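PDB 3G02: epoxide hydrolase from Aspergillus niger, which probably opens epoxide rings by adding water, giving vicinal diols. Local coordinates for residues D30-A42 with L62-D74. The protein carries 9 engineered substitutions. Residues are numbered along the deposited sequence; the frame is centred on the assembly and turned at random.
Sequences DDLKTLVRLSKIA and LTTMREKWLSEFD
Over one face of the Trp-69 indole sits CG2 of Val-36, in a CH-pi contact 3.9 Å from the centroid of the six-membered ring. CD2 of Phe-73 meets the indole at its edge, and Leu-32, its side chain running at about a right angle to that of Trp-69, touches Trp-69 CZ2 with CD1 (3.9 Å). Tryptophan suits this position: its broad ring packs against helix 30-38, while NE1 reaches Ser-300 of helix 292-304. The guanidinium of Arg-66 carries CD1 of Leu-70 on one face and has Arg-37 O at its edge, where Arg-66 NH2 donates a 2.7 Å bond. Arg-66 NE donates to Val-36 O at 3.1 Å, but that oxygen lies 30° out of the guanidinium plane. Helices 30-38 and 62-71 pack antiparallel but splayed, at 148°, in the N-terminal region of this epoxide hydrolase. Extended from CG to NE, Arg-66 reaches across to carbonyls at the C-terminal end of helix 30-38, whose partial negative charge probably favours a cation. Branched Val-36 also serves Leu-70, Val-36 CG1 lying 3.6 Å from Leu-70 CG. Bends at chi2 (-61°) and chi4 (68°) bring Lys-33 CE to 3.3 Å from Trp-69 O and NZ toward Phe-73 O, a weak bond. Lys-33 NZ also donates to a water 2.8 Å away, close to both oxygens.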
ATOM      1  N   ASP A  30      22.587  15.466  -7.740  1.00 15.95           N
ATOM      2  CA  ASP A  30      22.652  16.331  -6.565  1.00 16.17           C
ATOM      3  C   ASP A  30      21.291  16.406  -5.883  1.00 15.57           C
ATOM      4  O   ASP A  30      21.207  16.324  -4.658  1.00 15.55           O
ATOM      5  CB  ASP A  30      23.109  17.744  -6.948  1.00 16.61           C
ATOM      6  CG  ASP A  30      24.527  17.785  -7.494  1.00 18.32           C
ATOM      7  OD1 ASP A  30      25.301  16.821  -7.282  1.00 20.41           O
ATOM      8  OD2 ASP A  30      24.863  18.798  -8.144  1.00 20.61           O
ATOM      9  N   ASP A  31      20.238  16.558  -6.688  1.00 15.18           N
ATOM     10  CA  ASP A  31      18.870  16.636  -6.178  1.00 14.80           C
ATOM     11  C   ASP A  31      18.514  15.358  -5.425  1.00 14.25           C
ATOM     12  O   ASP A  31      17.953  15.413  -4.332  1.00 14.06           O
ATOM     13  CB  ASP A  31      17.872  16.883  -7.314  1.00 15.15           C
ATOM     14  CG  ASP A  31      16.564  17.496  -6.826  1.00 16.91           C
ATOM     15  OD1 ASP A  31      16.614  18.409  -5.974  1.00 18.20           O
ATOM     16  OD2 ASP A  31      15.486  17.082  -7.305  1.00 19.33           O
ATOM     17  N   LEU A  32      18.867  14.213  -6.006  1.00 13.66           N
ATOM     18  CA  LEU A  32      18.644  12.925  -5.352  1.00 13.04           C
ATOM     19  C   LEU A  32      19.334  12.849  -3.987  1.00 13.11           C
ATOM     20  O   LEU A  32      18.707  12.471  -3.001  1.00 12.73           O
ATOM     21  CB  LEU A  32      19.070  11.760  -6.262  1.00 12.73           C
ATOM     22  CG  LEU A  32      19.108  10.341  -5.671  1.00 12.26           C
ATOM     23  CD1 LEU A  32      17.760   9.940  -5.060  1.00 11.86           C
ATOM     24  CD2 LEU A  32      19.534   9.327  -6.722  1.00 12.64           C
ATOM     25  N   LYS A  33      20.609  13.222  -3.918  0.50 13.05           N
ATOM     26  CA  LYS A  33      21.334  13.148  -2.650  0.50 13.38           C
ATOM     27  C   LYS A  33      20.786  14.122  -1.601  0.50 13.33           C
ATOM     28  O   LYS A  33      20.736  13.788  -0.417  0.50 13.31           O
ATOM     29  CB  LYS A  33      22.847  13.310  -2.854  0.50 13.56           C
ATOM     30  CG  LYS A  33      23.476  12.215  -3.726  0.50 14.45           C
ATOM     31  CD  LYS A  33      23.324  10.812  -3.127  0.50 15.57           C
ATOM     32  CE  LYS A  33      23.438   9.729  -4.201  0.50 16.03           C
ATOM     33  NZ  LYS A  33      24.806   9.616  -4.779  0.50 17.23           N
ATOM     34  N   THR A  34      20.367  15.311  -2.041  1.00 13.33           N
ATOM     35  CA  THR A  34      19.698  16.269  -1.154  1.00 13.50           C
ATOM     36  C   THR A  34      18.419  15.672  -0.565  1.00 13.39           C
ATOM     37  O   THR A  34      18.187  15.765   0.640  1.00 13.75           O
ATOM     38  CB  THR A  34      19.389  17.592  -1.888  1.00 13.64           C
ATOM     39  OG1 THR A  34      20.623  18.255  -2.192  1.00 14.65           O
ATOM     40  CG2 THR A  34      18.521  18.520  -1.032  1.00 13.92           C
ATOM     41  N   LEU A  35      17.613  15.032  -1.410  1.00 13.57           N
ATOM     42  CA  LEU A  35      16.351  14.464  -0.944  1.00 13.78           C
ATOM     43  C   LEU A  35      16.548  13.204  -0.101  1.00 13.66           C
ATOM     44  O   LEU A  35      15.765  12.949   0.809  1.00 13.81           O
ATOM     45  CB  LEU A  35      15.379  14.239  -2.105  1.00 13.99           C
ATOM     46  CG  LEU A  35      15.001  15.477  -2.939  1.00 15.01           C
ATOM     47  CD1 LEU A  35      13.957  15.123  -3.980  1.00 16.13           C
ATOM     48  CD2 LEU A  35      14.524  16.643  -2.073  1.00 16.61           C
ATOM     49  N   VAL A  36      17.597  12.434  -0.381  1.00 13.51           N
ATOM     50  CA  VAL A  36      17.961  11.316   0.495  1.00 13.63           C
ATOM     51  C   VAL A  36      18.327  11.845   1.885  1.00 14.29           C
ATOM     52  O   VAL A  36      17.856  11.323   2.896  1.00 14.29           O
ATOM     53  CB  VAL A  36      19.117  10.455  -0.082  1.00 13.41           C
ATOM     54  CG1 VAL A  36      19.602   9.437   0.949  1.00 12.67           C
ATOM     55  CG2 VAL A  36      18.676   9.737  -1.357  1.00 13.52           C
ATOM     56  N   ARG A  37      19.149  12.894   1.921  1.00 14.72           N
ATOM     57  CA  ARG A  37      19.557  13.513   3.180  1.00 15.71           C
ATOM     58  C   ARG A  37      18.367  14.101   3.950  1.00 15.14           C
ATOM     59  O   ARG A  37      18.264  13.918   5.163  1.00 15.51           O
ATOM     60  CB  ARG A  37      20.617  14.589   2.934  1.00 15.70           C
ATOM     61  CG  ARG A  37      21.315  15.058   4.205  1.00 17.48           C
ATOM     62  CD  ARG A  37      22.277  16.210   3.946  1.00 17.90           C
ATOM     63  NE  ARG A  37      21.571  17.466   3.705  1.00 23.12           N
ATOM     64  CZ  ARG A  37      21.455  18.057   2.517  1.00 24.09           C
ATOM     65  NH1 ARG A  37      22.008  17.517   1.436  1.00 25.66           N
ATOM     66  NH2 ARG A  37      20.789  19.199   2.414  1.00 25.29           N
ATOM     67  N   LEU A  38      17.472  14.786   3.240  1.00 14.86           N
ATOM     68  CA  LEU A  38      16.322  15.447   3.866  1.00 15.05           C
ATOM     69  C   LEU A  38      15.255  14.483   4.379  1.00 14.61           C
ATOM     70  O   LEU A  38      14.521  14.807   5.316  1.00 14.67           O
ATOM     71  CB  LEU A  38      15.676  16.440   2.899  1.00 15.47           C
ATOM     72  CG  LEU A  38      16.406  17.756   2.624  1.00 16.94           C
ATOM     73  CD1 LEU A  38      15.711  18.468   1.485  1.00 18.60           C
ATOM     74  CD2 LEU A  38      16.467  18.646   3.865  1.00 18.18           C
ATOM     75  N   SER A  39      15.181  13.306   3.755  0.50 14.21           N
ATOM     76  CA  SER A  39      14.191  12.283   4.097  0.50 14.00           C
ATOM     77  C   SER A  39      14.314  11.802   5.536  0.50 13.82           C
ATOM     78  O   SER A  39      15.414  11.593   6.047  0.50 13.88           O
ATOM     79  CB  SER A  39      14.320  11.083   3.158  0.50 13.85           C
ATOM     80  OG  SER A  39      14.018  11.432   1.820  0.50 13.77           O
ATOM     81  N   LYS A  40      13.169  11.621   6.184  0.50 13.59           N
ATOM     82  CA  LYS A  40      13.132  11.085   7.536  0.50 13.52           C
ATOM     83  C   LYS A  40      12.920   9.574   7.496  0.50 13.52           C
ATOM     84  O   LYS A  40      12.561   9.015   6.458  0.50 13.50           O
ATOM     85  CB  LYS A  40      12.002  11.741   8.345  0.50 13.60           C
ATOM     86  CG  LYS A  40      11.993  13.271   8.353  0.50 13.80           C
ATOM     87  CD  LYS A  40      13.171  13.848   9.133  0.50 14.84           C
ATOM     88  CE  LYS A  40      12.983  15.333   9.393  0.50 15.77           C
ATOM     89  NZ  LYS A  40      14.250  15.993   9.809  0.50 17.08           N
ATOM     90  N   ILE A  41      13.164   8.911   8.621  1.00 13.69           N
ATOM     91  CA  ILE A  41      12.745   7.525   8.784  1.00 13.93           C
ATOM     92  C   ILE A  41      11.792   7.476   9.965  1.00 13.24           C
ATOM     93  O   ILE A  41      11.811   8.360  10.833  1.00 13.78           O
ATOM     94  CB  ILE A  41      13.915   6.532   8.974  1.00 14.49           C
ATOM     95  CG1 ILE A  41      14.739   6.895  10.210  1.00 15.68           C
ATOM     96  CG2 ILE A  41      14.781   6.471   7.708  1.00 14.90           C
ATOM     97  CD1 ILE A  41      15.319   5.702  10.926  1.00 17.41           C
ATOM     98  N   ALA A  42      10.959   6.445   9.985  1.00 12.40           N
ATOM     99  CA  ALA A  42      10.003   6.256  11.062  1.00 11.39           C
ATOM    100  C   ALA A  42      10.711   6.143  12.407  1.00 10.80           C
ATOM    101  O   ALA A  42      11.870   5.723  12.466  1.00 10.48           O
ATOM    102  CB  ALA A  42       9.169   5.015  10.801  1.00 11.84           C
ATOM    103  N   LEU A  62      16.936   0.121   6.668  1.00  9.48           N
ATOM    104  CA  LEU A  62      16.666   1.408   6.029  1.00 10.23           C
ATOM    105  C   LEU A  62      17.685   2.482   6.414  1.00 10.37           C
ATOM    106  O   LEU A  62      18.133   3.238   5.552  1.00 10.35           O
ATOM    107  CB  LEU A  62      15.231   1.882   6.281  1.00 10.02           C
ATOM    108  CG  LEU A  62      14.765   3.025   5.367  1.00 10.81           C
ATOM    109  CD1 LEU A  62      14.764   2.616   3.897  1.00 10.47           C
ATOM    110  CD2 LEU A  62      13.398   3.536   5.779  1.00 11.13           C
ATOM    111  N   THR A  63      18.034   2.531   7.701  0.50 10.67           N
ATOM    112  CA  THR A  63      19.033   3.471   8.215  0.50 10.91           C
ATOM    113  C   THR A  63      20.376   3.260   7.519  0.50 11.23           C
ATOM    114  O   THR A  63      20.986   4.215   7.024  0.50 11.10           O
ATOM    115  CB  THR A  63      19.215   3.311   9.745  0.50 10.92           C
ATOM    116  OG1 THR A  63      17.946   3.440  10.398  0.50 10.79           O
ATOM    117  CG2 THR A  63      20.185   4.358  10.306  0.50 10.65           C
ATOM    118  N   THR A  64      20.816   2.004   7.481  1.00 11.41           N
ATOM    119  CA  THR A  64      22.092   1.614   6.868  1.00 12.38           C
ATOM    120  C   THR A  64      22.108   1.906   5.367  1.00 12.05           C
ATOM    121  O   THR A  64      23.095   2.417   4.837  1.00 12.43           O
ATOM    122  CB  THR A  64      22.407   0.123   7.129  1.00 12.76           C
ATOM    123  OG1 THR A  64      22.544  -0.089   8.541  1.00 15.10           O
ATOM    124  CG2 THR A  64      23.702  -0.305   6.434  1.00 13.72           C
ATOM    125  N   MET A  65      21.007   1.599   4.688  1.00 11.56           N
ATOM    126  CA  MET A  65      20.913   1.854   3.250  1.00 11.07           C
ATOM    127  C   MET A  65      20.894   3.341   2.920  1.00 11.21           C
ATOM    128  O   MET A  65      21.481   3.758   1.919  1.00 10.43           O
ATOM    129  CB  MET A  65      19.686   1.162   2.654  1.00 11.02           C
ATOM    130  CG  MET A  65      19.800  -0.349   2.633  1.00 11.04           C
ATOM    131  SD  MET A  65      21.038  -0.954   1.469  1.00 11.69           S
ATOM    132  CE  MET A  65      20.153  -0.836  -0.085  1.00 11.14           C
ATOM    133  N   ARG A  66      20.228   4.138   3.760  1.00 11.35           N
ATOM    134  CA  ARG A  66      20.216   5.592   3.595  1.00 12.48           C
ATOM    135  C   ARG A  66      21.628   6.158   3.713  1.00 12.68           C
ATOM    136  O   ARG A  66      22.033   6.996   2.909  1.00 12.24           O
ATOM    137  CB  ARG A  66      19.287   6.259   4.615  1.00 12.39           C
ATOM    138  CG  ARG A  66      19.233   7.778   4.483  1.00 13.72           C
ATOM    139  CD  ARG A  66      18.301   8.409   5.503  1.00 13.97           C
ATOM    140  NE  ARG A  66      18.470   9.860   5.548  1.00 16.76           N
ATOM    141  CZ  ARG A  66      19.396  10.482   6.275  1.00 17.63           C
ATOM    142  NH1 ARG A  66      20.241   9.788   7.029  1.00 18.32           N
ATOM    143  NH2 ARG A  66      19.480  11.802   6.249  1.00 18.77           N
ATOM    144  N   GLU A  67      22.371   5.679   4.708  1.00 13.38           N
ATOM    145  CA  GLU A  67      23.760   6.096   4.892  1.00 14.34           C
ATOM    146  C   GLU A  67      24.642   5.700   3.712  1.00 14.06           C
ATOM    147  O   GLU A  67      25.444   6.509   3.231  1.00 14.13           O
ATOM    148  CB  GLU A  67      24.329   5.546   6.202  1.00 14.86           C
ATOM    149  CG  GLU A  67      24.536   6.617   7.261  1.00 18.81           C
ATOM    150  CD  GLU A  67      25.473   7.725   6.795  1.00 21.65           C
ATOM    151  OE1 GLU A  67      24.999   8.867   6.631  1.00 23.59           O
ATOM    152  OE2 GLU A  67      26.676   7.452   6.575  1.00 25.02           O
ATOM    153  N   LYS A  68      24.483   4.462   3.248  1.00 13.70           N
ATOM    154  CA  LYS A  68      25.193   3.967   2.066  1.00 13.78           C
ATOM    155  C   LYS A  68      24.880   4.808   0.829  1.00 13.46           C
ATOM    156  O   LYS A  68      25.778   5.166   0.064  1.00 13.32           O
ATOM    157  CB  LYS A  68      24.857   2.495   1.806  1.00 13.75           C
ATOM    158  CG  LYS A  68      25.552   1.517   2.747  1.00 14.78           C
ATOM    159  CD  LYS A  68      25.235   0.072   2.395  1.00 14.90           C
ATOM    160  CE  LYS A  68      26.018  -0.892   3.276  1.00 17.40           C
ATOM    161  NZ  LYS A  68      25.617  -2.307   3.031  1.00 19.67           N
ATOM    162  N   TRP A  69      23.604   5.138   0.646  1.00 13.08           N
ATOM    163  CA  TRP A  69      23.165   5.932  -0.494  1.00 13.11           C
ATOM    164  C   TRP A  69      23.813   7.319  -0.488  1.00 14.01           C
ATOM    165  O   TRP A  69      24.145   7.867  -1.540  1.00 14.18           O
ATOM    166  CB  TRP A  69      21.645   6.074  -0.462  1.00 11.97           C
ATOM    167  CG  TRP A  69      20.986   6.134  -1.797  1.00 10.74           C
ATOM    168  CD1 TRP A  69      21.587   6.255  -3.020  1.00 10.06           C
ATOM    169  CD2 TRP A  69      19.579   6.098  -2.043  1.00  9.73           C
ATOM    170  NE1 TRP A  69      20.636   6.281  -4.013  1.00  9.33           N
ATOM    171  CE2 TRP A  69      19.394   6.190  -3.438  1.00  9.47           C
ATOM    172  CE3 TRP A  69      18.454   5.996  -1.215  1.00  9.86           C
ATOM    173  CZ2 TRP A  69      18.126   6.177  -4.025  1.00  9.97           C
ATOM    174  CZ3 TRP A  69      17.197   5.988  -1.794  1.00  9.94           C
ATOM    175  CH2 TRP A  69      17.042   6.072  -3.184  1.00 10.18           C
ATOM    176  N   LEU A  70      23.989   7.875   0.707  1.00 15.29           N
ATOM    177  CA  LEU A  70      24.588   9.200   0.863  1.00 16.76           C
ATOM    178  C   LEU A  70      26.112   9.229   0.734  1.00 17.52           C
ATOM    179  O   LEU A  70      26.663  10.108   0.061  1.00 18.19           O
ATOM    180  CB  LEU A  70      24.194   9.802   2.213  1.00 16.82           C
ATOM    181  CG  LEU A  70      22.801  10.400   2.373  1.00 17.13           C
ATOM    182  CD1 LEU A  70      22.512  10.656   3.845  1.00 18.25           C
ATOM    183  CD2 LEU A  70      22.643  11.678   1.549  1.00 18.90           C
ATOM    184  N   SER A  71      26.774   8.255   1.361  0.50 17.86           N
ATOM    185  CA  SER A  71      28.227   8.295   1.573  0.50 18.20           C
ATOM    186  C   SER A  71      29.051   7.322   0.720  0.50 18.46           C
ATOM    187  O   SER A  71      30.270   7.480   0.601  0.50 18.45           O
ATOM    188  CB  SER A  71      28.542   8.069   3.057  0.50 18.22           C
ATOM    189  OG  SER A  71      27.910   9.039   3.869  0.50 18.62           O
ATOM    190  N   GLU A  72      28.396   6.321   0.138  1.00 18.53           N
ATOM    191  CA  GLU A  72      29.088   5.311  -0.670  1.00 18.93           C
ATOM    192  C   GLU A  72      28.652   5.254  -2.137  1.00 18.25           C
ATOM    193  O   GLU A  72      29.481   5.044  -3.025  1.00 18.79           O
ATOM    194  CB  GLU A  72      28.967   3.926  -0.018  1.00 19.01           C
ATOM    195  CG  GLU A  72      29.691   3.801   1.327  1.00 20.74           C
ATOM    196  CD  GLU A  72      29.419   2.490   2.054  1.00 21.01           C
ATOM    197  OE1 GLU A  72      29.675   2.434   3.276  1.00 24.42           O
ATOM    198  OE2 GLU A  72      28.956   1.514   1.420  1.00 24.30           O
ATOM    199  N   PHE A  73      27.362   5.451  -2.389  1.00 17.19           N
ATOM    200  CA  PHE A  73      26.804   5.246  -3.726  1.00 16.12           C
ATOM    201  C   PHE A  73      27.267   6.260  -4.770  1.00 15.89           C
ATOM    202  O   PHE A  73      27.243   7.468  -4.535  1.00 15.88           O
ATOM    203  CB  PHE A  73      25.271   5.205  -3.671  1.00 15.73           C
ATOM    204  CG  PHE A  73      24.627   4.903  -4.998  1.00 14.63           C
ATOM    205  CD1 PHE A  73      24.620   3.606  -5.504  1.00 14.64           C
ATOM    206  CD2 PHE A  73      24.036   5.915  -5.744  1.00 14.19           C
ATOM    207  CE1 PHE A  73      24.027   3.320  -6.736  1.00 14.31           C
ATOM    208  CE2 PHE A  73      23.440   5.640  -6.976  1.00 13.80           C
ATOM    209  CZ  PHE A  73      23.438   4.338  -7.472  1.00 14.79           C
ATOM    210  N   ASP A  74      27.669   5.748  -5.931  1.00 15.42           N
ATOM    211  CA  ASP A  74      28.021   6.585  -7.073  1.00 15.57           C
ATOM    212  C   ASP A  74      27.278   6.077  -8.309  1.00 14.56           C
ATOM    213  O   ASP A  74      27.459   4.937  -8.740  1.00 14.64           O
ATOM    214  CB  ASP A  74      29.541   6.590  -7.293  1.00 15.99           C
ATOM    215  CG  ASP A  74      29.992   7.560  -8.393  1.00 17.52           C
ATOM    216  OD1 ASP A  74      29.162   8.311  -8.960  1.00 19.24           O
ATOM    217  OD2 ASP A  74      31.207   7.559  -8.690  1.00 20.28           O
TER
HETATM  218  O   HOH W   1      26.399   9.163  -2.582  1.00 35.43           O